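Long-range contact in putative methyltransferase (Emericella variicolor, PDB 7DMB), which probably transfers a methyl group from S-adenosylmethionine as a trans-acting partner of the polyketide synthase in calbistrin biosynthesis: residues Thr209-Asn221 / Lys246-Arg258. Numbering follows the deposited sequence.
Sequences TGGTTARVFEGLN and KRRFEAYDNVEYR. With SAH (S-adenosyl-L-homocysteine), chain C.
Arg248, its CG anti to the backbone N (chi1 173°) and its chain extended to NE, reaches the Thr209-Gly210 backbone, while Phe249 and Tyr252, CG beside the backbone N, bring their rings against Phe217. Arg248 NH1 donates to Thr209 O at 2.9 Å, from above the carbonyl plane and well bent (136°); NH2 forms a salt bridge with Asp178. Water 1 accepts from NH1 and donates to Thr209 OG1, which, with Thr209 N, binds the carboxylate of S-adenosyl-L-homocysteine; Gly211 N takes its other oxygen. Thr209-Gly211 belong to the glycine-rich turn from strand 200-205 into helix 211-220 of the Rossmann-like methyltransferase fold; the end of helix 242-248, the type I turn Phe249-Tyr252 and edge strand 255-259 supply the other side. The Phe249 ring has Thr213 CG2 and Phe217 CE2 over one face and Arg248 CG over the other; it meets Phe217 obliquely, CD1 3.8 Å from Phe217 CD2. Phe217 and Tyr252 form an offset stack, centroids 4.3 Å apart and planes at 8°, and Val255 CG2 meets Phe217 CZ. A nearly straight 2.6 Å bond from Asn221 ND2 to Phe217 O sets the amide against Tyr252 CD1. Water 2 links Tyr252 OH to Ala214 O.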
loop_
_atom_site.group_PDB
_atom_site.type_symbol
_atom_site.label_atom_id
_atom_site.label_comp_id
_atom_site.label_asym_id
_atom_site.label_seq_id
_atom_site.Cartn_x
_atom_site.Cartn_y
_atom_site.Cartn_z
ATOM N N THR A 209 9.743 0.380 -4.526
ATOM C CA THR A 209 9.779 0.689 -5.952
ATOM C C THR A 209 9.624 2.179 -6.228
ATOM O O THR A 209 9.899 2.614 -7.346
ATOM C CB THR A 209 8.664 -0.069 -6.684
ATOM O OG1 THR A 209 7.393 0.525 -6.366
ATOM C CG2 THR A 209 8.645 -1.535 -6.271
ATOM N N GLY A 210 9.151 2.952 -5.257
ATOM C CA GLY A 210 9.011 4.382 -5.419
ATOM C C GLY A 210 7.660 4.853 -5.889
ATOM O O GLY A 210 7.550 5.992 -6.350
ATOM N N GLY A 211 6.620 4.029 -5.786
ATOM C CA GLY A 211 5.319 4.439 -6.299
ATOM C C GLY A 211 4.801 5.700 -5.638
ATOM O O GLY A 211 4.277 6.596 -6.302
ATOM N N THR A 212 4.948 5.789 -4.318
ATOM C CA THR A 212 4.536 6.999 -3.621
ATOM C C THR A 212 5.601 8.094 -3.707
ATOM O O THR A 212 5.262 9.279 -3.812
ATOM C CB THR A 212 4.195 6.658 -2.171
ATOM O OG1 THR A 212 3.118 5.714 -2.159
ATOM C CG2 THR A 212 3.778 7.910 -1.416
ATOM N N THR A 213 6.882 7.718 -3.688
ATOM C CA THR A 213 7.948 8.697 -3.887
ATOM C C THR A 213 7.702 9.555 -5.123
ATOM O O THR A 213 7.929 10.773 -5.106
ATOM C CB THR A 213 9.290 7.981 -4.021
ATOM O OG1 THR A 213 9.298 6.822 -3.179
ATOM C CG2 THR A 213 10.459 8.915 -3.637
ATOM N N ALA A 214 7.244 8.924 -6.212
ATOM C CA ALA A 214 7.036 9.623 -7.478
ATOM C C ALA A 214 5.954 10.686 -7.373
ATOM O O ALA A 214 6.124 11.795 -7.895
ATOM C CB ALA A 214 6.675 8.624 -8.575
ATOM N N ARG A 215 4.818 10.356 -6.740
ATOM C CA ARG A 215 3.785 11.369 -6.546
ATOM C C ARG A 215 4.282 12.510 -5.655
ATOM O O ARG A 215 3.983 13.681 -5.913
ATOM C CB ARG A 215 2.519 10.765 -5.944
ATOM C CG ARG A 215 2.090 9.338 -6.323
ATOM C CD ARG A 215 2.217 8.967 -7.781
ATOM N NE ARG A 215 1.823 10.038 -8.678
ATOM C CZ ARG A 215 2.252 10.135 -9.931
ATOM N NH1 ARG A 215 3.087 9.199 -10.410
ATOM N NH2 ARG A 215 1.856 11.166 -10.682
ATOM N N VAL A 216 5.036 12.181 -4.601
ATOM C CA VAL A 216 5.439 13.173 -3.607
ATOM C C VAL A 216 6.392 14.188 -4.231
ATOM O O VAL A 216 6.292 15.390 -3.963
ATOM C CB VAL A 216 6.051 12.463 -2.378
ATOM C CG1 VAL A 216 6.851 13.442 -1.481
ATOM C CG2 VAL A 216 4.946 11.757 -1.548
ATOM N N PHE A 217 7.304 13.731 -5.097
ATOM C CA PHE A 217 8.242 14.647 -5.740
ATOM C C PHE A 217 7.513 15.660 -6.618
ATOM O O PHE A 217 7.908 16.831 -6.686
ATOM C CB PHE A 217 9.267 13.861 -6.559
ATOM C CG PHE A 217 10.488 13.454 -5.776
ATOM C CD1 PHE A 217 11.214 14.396 -5.058
ATOM C CD2 PHE A 217 10.912 12.131 -5.762
ATOM C CE1 PHE A 217 12.342 14.028 -4.346
ATOM C CE2 PHE A 217 12.031 11.748 -5.039
ATOM C CZ PHE A 217 12.753 12.698 -4.333
ATOM N N GLU A 218 6.434 15.235 -7.281
ATOM C CA GLU A 218 5.670 16.154 -8.118
ATOM C C GLU A 218 5.089 17.290 -7.293
ATOM O O GLU A 218 5.074 18.451 -7.731
ATOM C CB GLU A 218 4.559 15.398 -8.843
ATOM C CG GLU A 218 5.038 14.703 -10.099
ATOM C CD GLU A 218 3.918 13.981 -10.824
ATOM O OE1 GLU A 218 2.732 14.312 -10.586
ATOM O OE2 GLU A 218 4.233 13.068 -11.615
ATOM N N GLY A 219 4.600 16.974 -6.092
ATOM C CA GLY A 219 4.148 18.019 -5.196
ATOM C C GLY A 219 5.278 18.888 -4.687
ATOM O O GLY A 219 5.062 20.057 -4.349
ATOM N N LEU A 220 6.493 18.342 -4.623
ATOM C CA LEU A 220 7.639 19.107 -4.159
ATOM C C LEU A 220 8.347 19.856 -5.279
ATOM O O LEU A 220 9.221 20.676 -4.989
ATOM C CB LEU A 220 8.649 18.191 -3.458
ATOM C CG LEU A 220 8.262 17.538 -2.127
ATOM C CD1 LEU A 220 9.383 16.615 -1.671
ATOM C CD2 LEU A 220 7.925 18.567 -1.053
ATOM N N ASN A 221 8.014 19.582 -6.539
ATOM C CA ASN A 221 8.633 20.239 -7.691
ATOM C C ASN A 221 7.532 20.783 -8.591
ATOM O O ASN A 221 7.250 20.232 -9.663
ATOM C CB ASN A 221 9.547 19.278 -8.453
ATOM C CG ASN A 221 10.673 18.743 -7.595
ATOM O OD1 ASN A 221 11.824 19.162 -7.715
ATOM N ND2 ASN A 221 10.341 17.804 -6.705
ATOM N N LYS A 246 17.350 5.190 -7.848
ATOM C CA LYS A 246 18.252 6.256 -8.275
ATOM C C LYS A 246 18.078 6.567 -9.759
ATOM O O LYS A 246 18.243 7.723 -10.167
ATOM C CB LYS A 246 19.703 5.881 -7.966
ATOM C CG LYS A 246 20.126 6.087 -6.506
ATOM C CD LYS A 246 21.446 5.380 -6.227
ATOM C CE LYS A 246 22.067 5.862 -4.934
ATOM N NZ LYS A 246 23.011 4.871 -4.370
ATOM N N ARG A 247 17.748 5.553 -10.576
ATOM C CA ARG A 247 17.371 5.794 -11.967
ATOM C C ARG A 247 16.036 6.526 -12.047
ATOM O O ARG A 247 15.926 7.574 -12.700
ATOM C CB ARG A 247 17.275 4.472 -12.749
ATOM C CG ARG A 247 18.581 3.783 -13.105
ATOM C CD ARG A 247 18.304 2.322 -13.560
ATOM N NE ARG A 247 18.882 1.280 -12.685
ATOM C CZ ARG A 247 18.270 0.134 -12.377
ATOM N NH1 ARG A 247 17.055 -0.128 -12.856
ATOM N NH2 ARG A 247 18.863 -0.765 -11.588
ATOM N N ARG A 248 15.000 5.969 -11.398
ATOM C CA ARG A 248 13.659 6.548 -11.470
ATOM C C ARG A 248 13.641 8.013 -11.040
ATOM O O ARG A 248 12.912 8.827 -11.621
ATOM C CB ARG A 248 12.687 5.735 -10.615
ATOM C CG ARG A 248 11.305 6.356 -10.503
ATOM C CD ARG A 248 10.324 5.387 -9.897
ATOM N NE ARG A 248 8.941 5.713 -10.228
ATOM C CZ ARG A 248 7.908 4.954 -9.886
ATOM N NH1 ARG A 248 8.110 3.846 -9.192
ATOM N NH2 ARG A 248 6.681 5.305 -10.235
ATOM N N PHE A 249 14.449 8.378 -10.037
ATOM C CA PHE A 249 14.458 9.737 -9.500
ATOM C C PHE A 249 15.769 10.456 -9.775
ATOM O O PHE A 249 16.191 11.319 -8.999
ATOM C CB PHE A 249 14.140 9.713 -8.013
ATOM C CG PHE A 249 12.875 8.964 -7.712
ATOM C CD1 PHE A 249 11.671 9.390 -8.254
ATOM C CD2 PHE A 249 12.898 7.794 -6.960
ATOM C CE1 PHE A 249 10.500 8.703 -8.016
ATOM C CE2 PHE A 249 11.727 7.094 -6.715
ATOM C CZ PHE A 249 10.524 7.552 -7.240
ATOM N N GLU A 250 16.396 10.131 -10.906
ATOM C CA GLU A 250 17.608 10.823 -11.319
ATOM C C GLU A 250 17.351 12.313 -11.556
ATOM O O GLU A 250 18.242 13.135 -11.335
ATOM C CB GLU A 250 18.155 10.143 -12.573
ATOM C CG GLU A 250 19.427 10.724 -13.117
ATOM C CD GLU A 250 19.152 11.860 -14.063
ATOM O OE1 GLU A 250 18.087 11.819 -14.721
ATOM O OE2 GLU A 250 19.982 12.797 -14.116
ATOM N N ALA A 251 16.137 12.683 -11.974
ATOM C CA ALA A 251 15.849 14.084 -12.271
ATOM C C ALA A 251 15.838 14.985 -11.038
ATOM O O ALA A 251 15.956 16.203 -11.196
ATOM C CB ALA A 251 14.507 14.211 -12.992
ATOM N N TYR A 252 15.701 14.430 -9.825
ATOM C CA TYR A 252 15.530 15.223 -8.610
ATOM C C TYR A 252 16.831 15.368 -7.826
ATOM O O TYR A 252 17.597 14.411 -7.683
ATOM C CB TYR A 252 14.455 14.610 -7.715
ATOM C CG TYR A 252 13.128 14.506 -8.421
ATOM C CD1 TYR A 252 12.333 15.625 -8.600
ATOM C CD2 TYR A 252 12.682 13.293 -8.931
ATOM C CE1 TYR A 252 11.119 15.543 -9.258
ATOM C CE2 TYR A 252 11.461 13.195 -9.583
ATOM C CZ TYR A 252 10.686 14.326 -9.745
ATOM O OH TYR A 252 9.483 14.261 -10.404
ATOM N N ASP A 253 17.066 16.575 -7.313
ATOM C CA ASP A 253 18.255 16.889 -6.534
ATOM C C ASP A 253 18.026 16.608 -5.055
ATOM O O ASP A 253 16.886 16.557 -4.575
ATOM C CB ASP A 253 18.652 18.355 -6.693
ATOM C CG ASP A 253 18.892 18.753 -8.143
ATOM O OD1 ASP A 253 19.259 17.882 -8.961
ATOM O OD2 ASP A 253 18.719 19.951 -8.458
ATOM N N ASN A 254 19.139 16.432 -4.335
ATOM C CA ASN A 254 19.144 16.364 -2.876
ATOM C C ASN A 254 18.350 15.167 -2.352
ATOM O O ASN A 254 17.642 15.263 -1.347
ATOM C CB ASN A 254 18.621 17.668 -2.264
ATOM C CG ASN A 254 19.496 18.870 -2.606
ATOM O OD1 ASN A 254 20.714 18.788 -2.560
ATOM N ND2 ASN A 254 18.869 19.986 -2.949
ATOM N N VAL A 255 18.478 14.028 -3.021
ATOM C CA VAL A 255 17.894 12.774 -2.557
ATOM C C VAL A 255 19.015 11.892 -2.015
ATOM O O VAL A 255 20.075 11.775 -2.639
ATOM C CB VAL A 255 17.116 12.073 -3.688
ATOM C CG1 VAL A 255 16.303 10.894 -3.155
ATOM C CG2 VAL A 255 16.205 13.074 -4.402
ATOM N N GLU A 256 18.798 11.296 -0.841
ATOM C CA GLU A 256 19.693 10.273 -0.316
ATOM C C GLU A 256 18.976 8.930 -0.269
ATOM O O GLU A 256 17.742 8.859 -0.208
ATOM C CB GLU A 256 20.212 10.630 1.082
ATOM C CG GLU A 256 20.976 11.944 1.120
ATOM C CD GLU A 256 21.391 12.329 2.527
ATOM O OE1 GLU A 256 22.036 11.497 3.208
ATOM O OE2 GLU A 256 21.056 13.461 2.951
ATOM N N TYR A 257 19.768 7.862 -0.279
ATOM C CA TYR A 257 19.256 6.494 -0.378
ATOM C C TYR A 257 19.949 5.667 0.707
ATOM O O TYR A 257 21.122 5.310 0.572
ATOM C CB TYR A 257 19.499 5.936 -1.780
ATOM C CG TYR A 257 18.848 6.758 -2.890
ATOM C CD1 TYR A 257 17.690 6.320 -3.498
ATOM C CD2 TYR A 257 19.396 7.971 -3.324
ATOM C CE1 TYR A 257 17.085 7.046 -4.502
ATOM C CE2 TYR A 257 18.792 8.714 -4.327
ATOM C CZ TYR A 257 17.634 8.237 -4.918
ATOM O OH TYR A 257 16.998 8.933 -5.927
ATOM N N ARG A 258 19.229 5.377 1.789
ATOM C CA ARG A 258 19.815 4.820 2.998
ATOM C C ARG A 258 18.893 3.738 3.551
ATOM O O ARG A 258 17.668 3.901 3.544
ATOM C CB ARG A 258 20.042 5.919 4.053
ATOM C CG ARG A 258 20.899 7.135 3.589
ATOM C CD ARG A 258 21.040 8.216 4.706
ATOM N NE ARG A 258 21.557 7.649 5.948
ATOM C CZ ARG A 258 21.429 8.193 7.153
ATOM N NH1 ARG A 258 20.788 9.341 7.312
ATOM N NH2 ARG A 258 21.934 7.572 8.211
HETATM N N SAH C . 6.224 1.852 -0.792
HETATM C CA SAH C . 6.188 0.611 -1.614
HETATM C CB SAH C . 4.834 -0.099 -1.517
HETATM C CG SAH C . 4.702 -0.954 -0.275
HETATM S SD SAH C . 5.745 -2.444 -0.280
HETATM C C SAH C . 6.485 0.963 -3.074
HETATM O O SAH C . 7.241 0.183 -3.690
HETATM O OXT SAH C . 5.975 2.016 -3.527
HETATM C "C5'" SAH C . 6.451 -2.377 1.386
HETATM C "C4'" SAH C . 7.878 -1.873 1.380
HETATM O "O4'" SAH C . 8.308 -1.668 2.748
HETATM C "C3'" SAH C . 8.878 -2.847 0.751
HETATM O "O3'" SAH C . 9.717 -2.141 -0.154
HETATM C "C2'" SAH C . 9.626 -3.413 1.962
HETATM O "O2'" SAH C . 10.963 -3.791 1.711
HETATM C "C1'" SAH C . 9.576 -2.246 2.939
HETATM N N9 SAH C . 9.672 -2.668 4.333
HETATM C C8 SAH C . 9.174 -3.836 4.851
HETATM N N7 SAH C . 9.384 -3.971 6.135
HETATM C C5 SAH C . 10.079 -2.825 6.490
HETATM C C6 SAH C . 10.595 -2.378 7.721
HETATM N N6 SAH C . 10.492 -3.066 8.855
HETATM N N1 SAH C . 11.236 -1.183 7.733
HETATM C C2 SAH C . 11.337 -0.501 6.585
HETATM N N3 SAH C . 10.889 -0.820 5.375
HETATM C C4 SAH C . 10.261 -2.010 5.387
HETATM O O HOH W 1 5.913 1.939 -7.949
HETATM O O HOH W 2 8.021 12.056 -9.860
#